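Local coordinates for protein glutathione s-transferase (Haemonchus contortus, PDB 2WS2) that probably catalyses the conjugation of glutathione to electrophilic compounds as a dimeric sigma-family (Nu-class) glutathione transferase, releasing halide from halogenated substrates, at residues Asp89-Gln94 / Gly146-Asp151; Tyr159-Gly164 / Glu184-Asn189; Val2-Thr7 / Arg69-Lys74. One frame throughout, in Å; residues are numbered along the deposited sequence.

Contact 1: Asp89-Gln94 / Gly146-Asp151; sequences DSIADQ and GYLVGD
Ile-91 meets Leu-148 and Val-149 inside the all-helical C-terminal domain of the glutathione transferase fold, where the loop leading into helix 155-162 packs on helix 82-100. The contact is purely apolar and buried, and the isoleucine touches with both of its branches. At the far end of its side chain, CD1 reaches CG2 of Val-149 at 3.7 Å, while the shorter branch faces the leucine, with Ile-91 CG2 and Leu-148 CD1 4.3 Å apart. Ile-91 extends CD1 away from its own helix because CD1 stands anti to CA about the CB-CG1 bond (chi2 176°). It runs past Val-149 in the opposite direction, so the two side chains lie alongside one another. Leu-148 has helix-like backbone angles and Val-149 extended ones, and with this change of course two successive side chains face the same helix.

Further residues pack around these three. Ile-91 and Leu-148 both rest on Ile-139 of helix 118-143, Leu-148 also on Val-136 of that helix and on Val-160, and Val-149 fits against Glu-84, Val-87 and Val-88 one to two turns back from Ile-91. Polar bonds to the backbone set the loop in place. Leu-148 N is bound by OD1 of Asp-157 in the first turn of helix 155-162, a tie between that helix and its preceding loop that is familiar in glutathione transferases. On the side of helix 118-143, ND2 of Asn-143 bonds to two loop carbonyls, Tyr-147 O and Gly-150 O.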
loop_
_atom_site.group_PDB
_atom_site.type_symbol
_atom_site.label_atom_id
_atom_site.label_comp_id
_atom_site.label_asym_id
_atom_site.label_seq_id
_atom_site.Cartn_x
_atom_site.Cartn_y
_atom_site.Cartn_z
ATOM N N ASP A 89 -3.226 8.842 -3.667
ATOM C CA ASP A 89 -2.608 7.576 -3.420
ATOM C C ASP A 89 -1.355 7.781 -2.590
ATOM O O ASP A 89 -1.228 7.133 -1.624
ATOM C CB ASP A 89 -2.281 6.810 -4.754
ATOM C CG ASP A 89 -3.523 6.185 -5.393
ATOM O OD1 ASP A 89 -4.571 6.040 -4.701
ATOM O OD2 ASP A 89 -3.486 5.792 -6.594
ATOM N N SER A 90 -0.459 8.712 -2.941
ATOM C CA SER A 90 0.860 8.787 -2.293
ATOM C C SER A 90 0.745 9.163 -0.814
ATOM O O SER A 90 1.573 8.764 0.008
ATOM C CB SER A 90 1.778 9.820 -2.997
ATOM O OG SER A 90 1.418 11.164 -2.586
ATOM N N ILE A 91 -0.242 9.998 -0.507
ATOM C CA ILE A 91 -0.547 10.386 0.919
ATOM C C ILE A 91 -1.177 9.237 1.779
ATOM O O ILE A 91 -0.696 8.933 2.844
ATOM C CB ILE A 91 -1.409 11.676 1.010
ATOM C CG1 ILE A 91 -0.658 12.831 0.331
ATOM C CG2 ILE A 91 -1.698 12.018 2.522
ATOM C CD1 ILE A 91 -1.411 14.165 0.236
ATOM N N ALA A 92 -2.221 8.585 1.276
ATOM C CA ALA A 92 -2.688 7.277 1.832
ATOM C C ALA A 92 -1.599 6.207 2.053
ATOM O O ALA A 92 -1.695 5.373 2.956
ATOM C CB ALA A 92 -3.807 6.694 0.979
ATOM N N ASP A 93 -0.582 6.216 1.201
ATOM C CA ASP A 93 0.497 5.254 1.279
ATOM C C ASP A 93 1.385 5.718 2.453
ATOM O O ASP A 93 1.840 4.927 3.273
ATOM C CB ASP A 93 1.289 5.330 -0.004
ATOM C CG ASP A 93 1.165 4.054 -0.893
ATOM O OD1 ASP A 93 0.203 3.232 -0.816
ATOM O OD2 ASP A 93 2.044 3.957 -1.736
ATOM N N GLN A 94 1.646 7.023 2.494
ATOM C CA GLN A 94 2.538 7.603 3.484
ATOM C C GLN A 94 1.943 7.479 4.902
ATOM O O GLN A 94 2.662 7.206 5.869
ATOM C CB GLN A 94 2.788 9.077 3.167
ATOM C CG GLN A 94 3.615 9.803 4.217
ATOM C CD GLN A 94 5.075 9.403 4.127
ATOM O OE1 GLN A 94 5.529 8.918 3.083
ATOM N NE2 GLN A 94 5.818 9.625 5.186
ATOM N N GLY A 146 -8.276 23.928 3.370
ATOM C CA GLY A 146 -8.607 23.051 4.491
ATOM C C GLY A 146 -8.371 21.552 4.191
ATOM O O GLY A 146 -8.106 20.780 5.118
ATOM N N TYR A 147 -8.497 21.139 2.918
ATOM C CA TYR A 147 -8.333 19.697 2.505
ATOM C C TYR A 147 -6.930 19.345 2.018
ATOM O O TYR A 147 -6.158 20.211 1.674
ATOM C CB TYR A 147 -9.288 19.349 1.365
ATOM C CG TYR A 147 -10.750 19.489 1.699
ATOM C CD1 TYR A 147 -11.506 20.524 1.168
ATOM C CD2 TYR A 147 -11.384 18.580 2.549
ATOM C CE1 TYR A 147 -12.871 20.663 1.479
ATOM C CE2 TYR A 147 -12.738 18.716 2.873
ATOM C CZ TYR A 147 -13.476 19.757 2.341
ATOM O OH TYR A 147 -14.823 19.880 2.661
ATOM N N LEU A 148 -6.609 18.047 1.925
ATOM C CA LEU A 148 -5.242 17.683 1.585
ATOM C C LEU A 148 -4.916 17.860 0.100
ATOM O O LEU A 148 -3.781 18.164 -0.261
ATOM C CB LEU A 148 -4.873 16.270 2.087
ATOM C CG LEU A 148 -4.559 15.931 3.555
ATOM C CD1 LEU A 148 -4.942 14.449 3.808
ATOM C CD2 LEU A 148 -3.123 16.162 3.971
ATOM N N VAL A 149 -5.915 17.707 -0.753
ATOM C CA VAL A 149 -5.692 17.569 -2.197
ATOM C C VAL A 149 -6.955 18.112 -2.870
ATOM O O VAL A 149 -8.070 17.714 -2.551
ATOM C CB VAL A 149 -5.425 16.059 -2.566
ATOM C CG1 VAL A 149 -5.214 15.880 -4.054
ATOM C CG2 VAL A 149 -4.236 15.532 -1.795
ATOM N N GLY A 150 -6.782 19.082 -3.753
ATOM C CA GLY A 150 -7.920 19.707 -4.427
ATOM C C GLY A 150 -8.754 20.430 -3.397
ATOM O O GLY A 150 -8.209 20.987 -2.449
ATOM N N ASP A 151 -10.073 20.379 -3.528
ATOM C CA ASP A 151 -10.954 21.085 -2.567
ATOM C C ASP A 151 -12.306 20.424 -2.298
ATOM O O ASP A 151 -13.331 21.104 -2.084
ATOM C CB ASP A 151 -11.160 22.535 -3.004
ATOM C CG ASP A 151 -11.341 22.672 -4.477
ATOM O OD1 ASP A 151 -12.355 22.177 -5.029
ATOM O OD2 ASP A 151 -10.450 23.299 -5.073
#

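Contact 2: Tyr159-Gly164 / Glu184-Asn189; sequences YVAEMG and EKVRSN. Unlike the reference sequence in segment 159-164: Gly-164 (reference Thr).
Ala-161 and Val-186 mark the closest approach of the two backbones, their CA atoms 6.8 Å apart on helices 155-162 and 177-186. The alanine methyl faces the branch point of the valine: Ala-161 CB lies 3.9 Å from Val-186 CB, with both valine methyls at nearly the same range, so the single methyl sits against the whole isopropyl group.

Next to this apolar patch, Arg-187 leans across to the other segment. Its chain bends at chi2 and chi3 (-144° and -138°), bringing NH2 3.4 Å from Ala-161 O in a weak hydrogen bond whose N-H...O angle is only 132°. The same nitrogen lies 3.6 Å from CA of Gly-164, which meets the guanidinium at its edge; this glycine differs from the reference threonine. Phe-165 adds a cation-pi contact to Arg-187. Glu-162 OE2 stays 4.8 Å from Arg-187 NE and pairs with Arg-199 instead. Arg-187 itself lies in a type I turn from Val-186 to Asn-189, where Ser-188 OG bonds to Lys-185 O at 2.7 Å, and Asn-189 stands at the N-cap position of helix 190-198. Close helix packing through a small residue, edged by a polar tie, belongs here to the helical bundle of the transferase C-terminal domain.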
loop_
_atom_site.group_PDB
_atom_site.type_symbol
_atom_site.label_atom_id
_atom_site.label_comp_id
_atom_site.label_asym_id
_atom_site.label_seq_id
_atom_site.Cartn_x
_atom_site.Cartn_y
_atom_site.Cartn_z
ATOM N N TYR A 159 -8.439 8.839 5.711
ATOM C CA TYR A 159 -7.527 7.940 6.414
ATOM C C TYR A 159 -6.822 8.656 7.548
ATOM O O TYR A 159 -6.625 8.106 8.618
ATOM C CB TYR A 159 -6.475 7.370 5.462
ATOM C CG TYR A 159 -6.787 5.993 4.907
ATOM C CD1 TYR A 159 -6.618 4.850 5.684
ATOM C CD2 TYR A 159 -7.176 5.830 3.577
ATOM C CE1 TYR A 159 -6.878 3.571 5.175
ATOM C CE2 TYR A 159 -7.436 4.531 3.049
ATOM C CZ TYR A 159 -7.277 3.429 3.850
ATOM O OH TYR A 159 -7.554 2.185 3.340
ATOM N N VAL A 160 -6.389 9.878 7.314
ATOM C CA VAL A 160 -5.591 10.496 8.345
ATOM C C VAL A 160 -6.479 11.069 9.467
ATOM O O VAL A 160 -6.066 11.099 10.618
ATOM C CB VAL A 160 -4.485 11.458 7.773
ATOM C CG1 VAL A 160 -4.649 11.651 6.292
ATOM C CG2 VAL A 160 -4.393 12.822 8.541
ATOM N N ALA A 161 -7.697 11.455 9.118
ATOM C CA ALA A 161 -8.598 12.157 10.061
ATOM C C ALA A 161 -9.237 11.170 11.034
ATOM O O ALA A 161 -9.589 11.534 12.182
ATOM C CB ALA A 161 -9.678 12.952 9.299
ATOM N N GLU A 162 -9.379 9.913 10.581
ATOM C CA GLU A 162 -9.887 8.819 11.398
ATOM C C GLU A 162 -8.919 8.345 12.505
ATOM O O GLU A 162 -9.368 7.890 13.531
ATOM C CB GLU A 162 -10.389 7.664 10.494
ATOM C CG GLU A 162 -10.822 6.377 11.171
ATOM C CD GLU A 162 -12.006 6.546 12.163
ATOM O OE1 GLU A 162 -11.998 5.830 13.180
ATOM O OE2 GLU A 162 -12.934 7.355 11.915
ATOM N N MET A 163 -7.610 8.481 12.330
ATOM C CA MET A 163 -6.660 8.202 13.421
ATOM C C MET A 163 -6.792 9.152 14.625
ATOM O O MET A 163 -5.955 9.135 15.548
ATOM C CB MET A 163 -5.222 8.222 12.894
ATOM C CG MET A 163 -4.526 9.544 12.959
ATOM S SD MET A 163 -2.892 9.374 13.701
ATOM C CE MET A 163 -3.053 7.816 14.592
ATOM N N GLY A 164 -7.825 9.990 14.598
ATOM C CA GLY A 164 -8.222 10.791 15.768
ATOM C C GLY A 164 -8.933 9.963 16.832
ATOM O O GLY A 164 -9.222 10.452 17.941
ATOM N N GLU A 184 -11.262 17.746 12.202
ATOM C CA GLU A 184 -12.535 18.315 12.633
ATOM C C GLU A 184 -13.347 18.601 11.372
ATOM O O GLU A 184 -14.509 18.223 11.281
ATOM C CB GLU A 184 -12.345 19.608 13.449
ATOM C CG GLU A 184 -12.074 19.397 14.906
ATOM C CD GLU A 184 -12.178 20.687 15.699
ATOM O OE1 GLU A 184 -12.969 20.706 16.663
ATOM O OE2 GLU A 184 -11.494 21.691 15.335
ATOM N N LYS A 185 -12.712 19.242 10.396
ATOM C CA LYS A 185 -13.370 19.636 9.127
ATOM C C LYS A 185 -13.852 18.446 8.312
ATOM O O LYS A 185 -14.954 18.453 7.759
ATOM C CB LYS A 185 -12.412 20.517 8.289
ATOM C CG LYS A 185 -12.871 20.874 6.891
ATOM C CD LYS A 185 -11.661 21.306 6.022
ATOM C CE LYS A 185 -12.081 21.972 4.718
ATOM N NZ LYS A 185 -13.195 23.009 4.771
ATOM N N VAL A 186 -13.030 17.413 8.233
ATOM C CA VAL A 186 -13.502 16.145 7.584
ATOM C C VAL A 186 -14.729 15.582 8.272
ATOM O O VAL A 186 -15.778 15.352 7.646
ATOM C CB VAL A 186 -12.361 15.087 7.543
ATOM C CG1 VAL A 186 -12.782 13.816 6.764
ATOM C CG2 VAL A 186 -11.168 15.716 6.967
ATOM N N ARG A 187 -14.623 15.385 9.582
ATOM C CA ARG A 187 -15.709 14.766 10.327
ATOM C C ARG A 187 -16.865 15.728 10.588
ATOM O O ARG A 187 -17.827 15.346 11.233
ATOM C CB ARG A 187 -15.231 14.216 11.672
ATOM C CG ARG A 187 -14.039 13.293 11.600
ATOM C CD ARG A 187 -14.199 12.233 12.612
ATOM N NE ARG A 187 -12.936 11.974 13.298
ATOM C CZ ARG A 187 -12.574 12.569 14.430
ATOM N NH1 ARG A 187 -13.401 13.453 14.993
ATOM N NH2 ARG A 187 -11.394 12.275 14.995
ATOM N N SER A 188 -16.749 16.961 10.081
ATOM C CA SER A 188 -17.813 17.946 10.197
ATOM C C SER A 188 -18.718 17.816 8.985
ATOM O O SER A 188 -19.893 18.215 9.021
ATOM C CB SER A 188 -17.245 19.363 10.379
ATOM O OG SER A 188 -16.773 19.929 9.168
ATOM N N ASN A 189 -18.174 17.232 7.916
ATOM C CA ASN A 189 -18.991 16.743 6.822
ATOM C C ASN A 189 -20.236 16.034 7.394
ATOM O O ASN A 189 -20.099 15.202 8.306
ATOM C CB ASN A 189 -18.156 15.776 5.959
ATOM C CG ASN A 189 -18.648 15.684 4.543
ATOM O OD1 ASN A 189 -19.721 15.165 4.273
ATOM N ND2 ASN A 189 -17.861 16.204 3.618
#

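Contact 3: Val2-Thr7 / Arg69-Lys74; sequences VHYKLT and RYLARK
Tyr-4 on strand 4-9 meets Leu-71 and Lys-74 of helix 64-75, joining strand to helix in the thioredoxin-like N-terminal domain of the glutathione transferase. Ahead of the strand, Val-2 lies on Val-56 and Asp-57, and the backbone N of His-3 is held by Asp-57 OD2, which ties the entering chain to the turn between strands 53-56 and 59-62.

Tyr-4 then carries the contact. Its CE2 touches the leucine, 4.0 Å from Leu-71 CD2, as the two side chains slide past each other. Tyrosine and lysine come from opposite directions, and the amine sits beside the hydroxyl on the CE2 side, near the ring plane: Lys-74 NZ donates a weak hydrogen bond to Tyr-4 OH over 3.1 Å. Lys-74 CE is almost as close to that oxygen, at 3.2 Å. The lysine starts between its own backbone N and carbonyl carbon (chi1 76°), then bends at chi3 (-71°), which brings NZ beside the tyrosine hydroxyl. Phe-22 of helix 16-24 completes the setting with an edge-to-face contact to the Tyr-4 ring and also packs on Leu-71.

Lys-5 faces the other side of the sheet, its backbone bonded to Glu-55. Leu-6 returns to the tyrosine side and packs on Ile-18 and Arg-19, while its backbone pairs with Glu-30 and Val-32; Thr-7 pairs with Val-53. The strand is therefore bonded on both flanks. On the helix, the amine has a second, longer partner one turn back: Lys-74 NZ also makes a weak hydrogen bond to Tyr-70 OH, 3.4 Å away.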
loop_
_atom_site.group_PDB
_atom_site.type_symbol
_atom_site.label_atom_id
_atom_site.label_comp_id
_atom_site.label_asym_id
_atom_site.label_seq_id
_atom_site.Cartn_x
_atom_site.Cartn_y
_atom_site.Cartn_z
ATOM N N VAL A 2 -27.283 -1.979 -7.579
ATOM C CA VAL A 2 -26.066 -2.730 -7.459
ATOM C C VAL A 2 -25.899 -3.124 -6.006
ATOM O O VAL A 2 -26.075 -2.307 -5.099
ATOM C CB VAL A 2 -24.901 -1.886 -7.926
ATOM C CG1 VAL A 2 -23.617 -2.675 -7.847
ATOM C CG2 VAL A 2 -25.165 -1.452 -9.352
ATOM N N HIS A 3 -25.556 -4.386 -5.789
ATOM C CA HIS A 3 -25.458 -4.872 -4.432
ATOM C C HIS A 3 -24.039 -4.973 -3.974
ATOM O O HIS A 3 -23.196 -5.583 -4.633
ATOM C CB HIS A 3 -26.281 -6.159 -4.269
ATOM C CG HIS A 3 -27.717 -5.985 -4.665
ATOM N ND1 HIS A 3 -28.510 -4.983 -4.146
ATOM C CD2 HIS A 3 -28.490 -6.656 -5.552
ATOM C CE1 HIS A 3 -29.712 -5.047 -4.691
ATOM N NE2 HIS A 3 -29.725 -6.051 -5.551
ATOM N N TYR A 4 -23.750 -4.288 -2.886
ATOM C CA TYR A 4 -22.435 -4.364 -2.292
ATOM C C TYR A 4 -22.590 -4.967 -0.963
ATOM O O TYR A 4 -23.543 -4.655 -0.247
ATOM C CB TYR A 4 -21.797 -2.984 -2.080
ATOM C CG TYR A 4 -21.744 -2.147 -3.297
ATOM C CD1 TYR A 4 -22.855 -1.402 -3.691
ATOM C CD2 TYR A 4 -20.589 -2.092 -4.076
ATOM C CE1 TYR A 4 -22.813 -0.648 -4.818
ATOM C CE2 TYR A 4 -20.545 -1.320 -5.202
ATOM C CZ TYR A 4 -21.652 -0.618 -5.572
ATOM O OH TYR A 4 -21.625 0.155 -6.685
ATOM N N LYS A 5 -21.625 -5.816 -0.632
ATOM C CA LYS A 5 -21.559 -6.456 0.642
ATOM C C LYS A 5 -20.141 -6.308 1.065
ATOM O O LYS A 5 -19.214 -6.654 0.324
ATOM C CB LYS A 5 -21.932 -7.964 0.560
ATOM C CG LYS A 5 -21.700 -8.710 1.858
ATOM C CD LYS A 5 -22.332 -10.121 1.890
ATOM C CE LYS A 5 -21.347 -11.209 1.476
ATOM N NZ LYS A 5 -21.962 -12.600 1.664
ATOM N N LEU A 6 -19.977 -5.803 2.279
ATOM C CA LEU A 6 -18.698 -5.697 2.910
ATOM C C LEU A 6 -18.647 -6.711 4.053
ATOM O O LEU A 6 -19.585 -6.812 4.872
ATOM C CB LEU A 6 -18.475 -4.251 3.414
ATOM C CG LEU A 6 -17.140 -3.949 4.098
ATOM C CD1 LEU A 6 -15.974 -3.915 3.083
ATOM C CD2 LEU A 6 -17.216 -2.633 4.787
ATOM N N THR A 7 -17.576 -7.486 4.076
ATOM C CA THR A 7 -17.369 -8.478 5.111
ATOM C C THR A 7 -16.117 -8.145 5.859
ATOM O O THR A 7 -15.038 -8.073 5.278
ATOM C CB THR A 7 -17.305 -9.948 4.533
ATOM O OG1 THR A 7 -18.516 -10.256 3.852
ATOM C CG2 THR A 7 -17.152 -10.942 5.638
ATOM N N ARG A 69 -9.688 2.584 -2.825
ATOM C CA ARG A 69 -9.451 3.151 -4.187
ATOM C C ARG A 69 -10.500 2.831 -5.222
ATOM O O ARG A 69 -10.884 3.713 -6.017
ATOM C CB ARG A 69 -8.051 2.834 -4.710
ATOM C CG ARG A 69 -7.687 3.527 -6.015
ATOM C CD ARG A 69 -6.258 3.244 -6.361
ATOM N NE ARG A 69 -5.411 3.418 -5.213
ATOM C CZ ARG A 69 -4.828 2.457 -4.507
ATOM N NH1 ARG A 69 -4.996 1.148 -4.801
ATOM N NH2 ARG A 69 -4.070 2.826 -3.486
ATOM N N TYR A 70 -11.018 1.609 -5.177
ATOM C CA TYR A 70 -11.993 1.102 -6.143
ATOM C C TYR A 70 -13.353 1.793 -6.017
ATOM O O TYR A 70 -14.007 2.210 -7.003
ATOM C CB TYR A 70 -12.174 -0.425 -5.931
ATOM C CG TYR A 70 -13.351 -0.948 -6.705
ATOM C CD1 TYR A 70 -13.238 -1.192 -8.075
ATOM C CD2 TYR A 70 -14.553 -1.208 -6.099
ATOM C CE1 TYR A 70 -14.266 -1.655 -8.797
ATOM C CE2 TYR A 70 -15.649 -1.673 -6.853
ATOM C CZ TYR A 70 -15.468 -1.878 -8.199
ATOM O OH TYR A 70 -16.464 -2.314 -8.971
ATOM N N LEU A 71 -13.812 1.883 -4.777
ATOM C CA LEU A 71 -15.073 2.579 -4.510
ATOM C C LEU A 71 -14.995 4.104 -4.674
ATOM O O LEU A 71 -15.910 4.731 -5.195
ATOM C CB LEU A 71 -15.512 2.245 -3.096
ATOM C CG LEU A 71 -16.185 0.887 -2.921
ATOM C CD1 LEU A 71 -16.717 0.820 -1.539
ATOM C CD2 LEU A 71 -17.287 0.684 -3.900
ATOM N N ALA A 72 -13.894 4.672 -4.214
ATOM C CA ALA A 72 -13.604 6.118 -4.314
ATOM C C ALA A 72 -13.601 6.672 -5.759
ATOM O O ALA A 72 -14.209 7.716 -6.034
ATOM C CB ALA A 72 -12.283 6.408 -3.618
ATOM N N ARG A 73 -12.929 5.941 -6.673
ATOM C CA ARG A 73 -12.947 6.221 -8.112
ATOM C C ARG A 73 -14.339 6.221 -8.687
ATOM O O ARG A 73 -14.734 7.157 -9.368
ATOM C CB ARG A 73 -12.134 5.163 -8.892
ATOM C CG ARG A 73 -10.697 5.486 -9.011
ATOM C CD ARG A 73 -10.005 4.579 -10.028
ATOM N NE ARG A 73 -8.571 4.604 -9.805
ATOM C CZ ARG A 73 -7.688 3.924 -10.520
ATOM N NH1 ARG A 73 -8.093 3.148 -11.547
ATOM N NH2 ARG A 73 -6.408 4.024 -10.212
ATOM N N LYS A 74 -15.097 5.169 -8.428
ATOM C CA LYS A 74 -16.423 5.072 -9.043
ATOM C C LYS A 74 -17.383 6.133 -8.491
ATOM O O LYS A 74 -18.303 6.539 -9.183
ATOM C CB LYS A 74 -17.019 3.646 -8.940
ATOM C CG LYS A 74 -17.554 3.241 -7.589
ATOM C CD LYS A 74 -17.878 1.743 -7.480
ATOM C CE LYS A 74 -19.075 1.340 -8.275
ATOM N NZ LYS A 74 -19.048 -0.143 -8.442
#

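In the fold
Contact 3 comes first along the chain, in the thioredoxin-like domain; contacts 1 and 2 follow in turn among the C-terminal helices. The centres of contacts 1 and 2 lie about 13 Å apart and the two touch where Lys-185 of helix 177-186 makes a cation-pi contact with Tyr-147 of the loop. The centre of contact 3 is about 20 Å from that of contact 1, yet the consecutive helices 64-75 and 82-100 are joined by a salt bridge from Arg-69 NE to Asp-89 OD1, 2.8 Å long, which links the two domains. Contacts 1 and 3 also reach the second subunit, so these helices serve the dimer interface; contact 2 stays within its own chain.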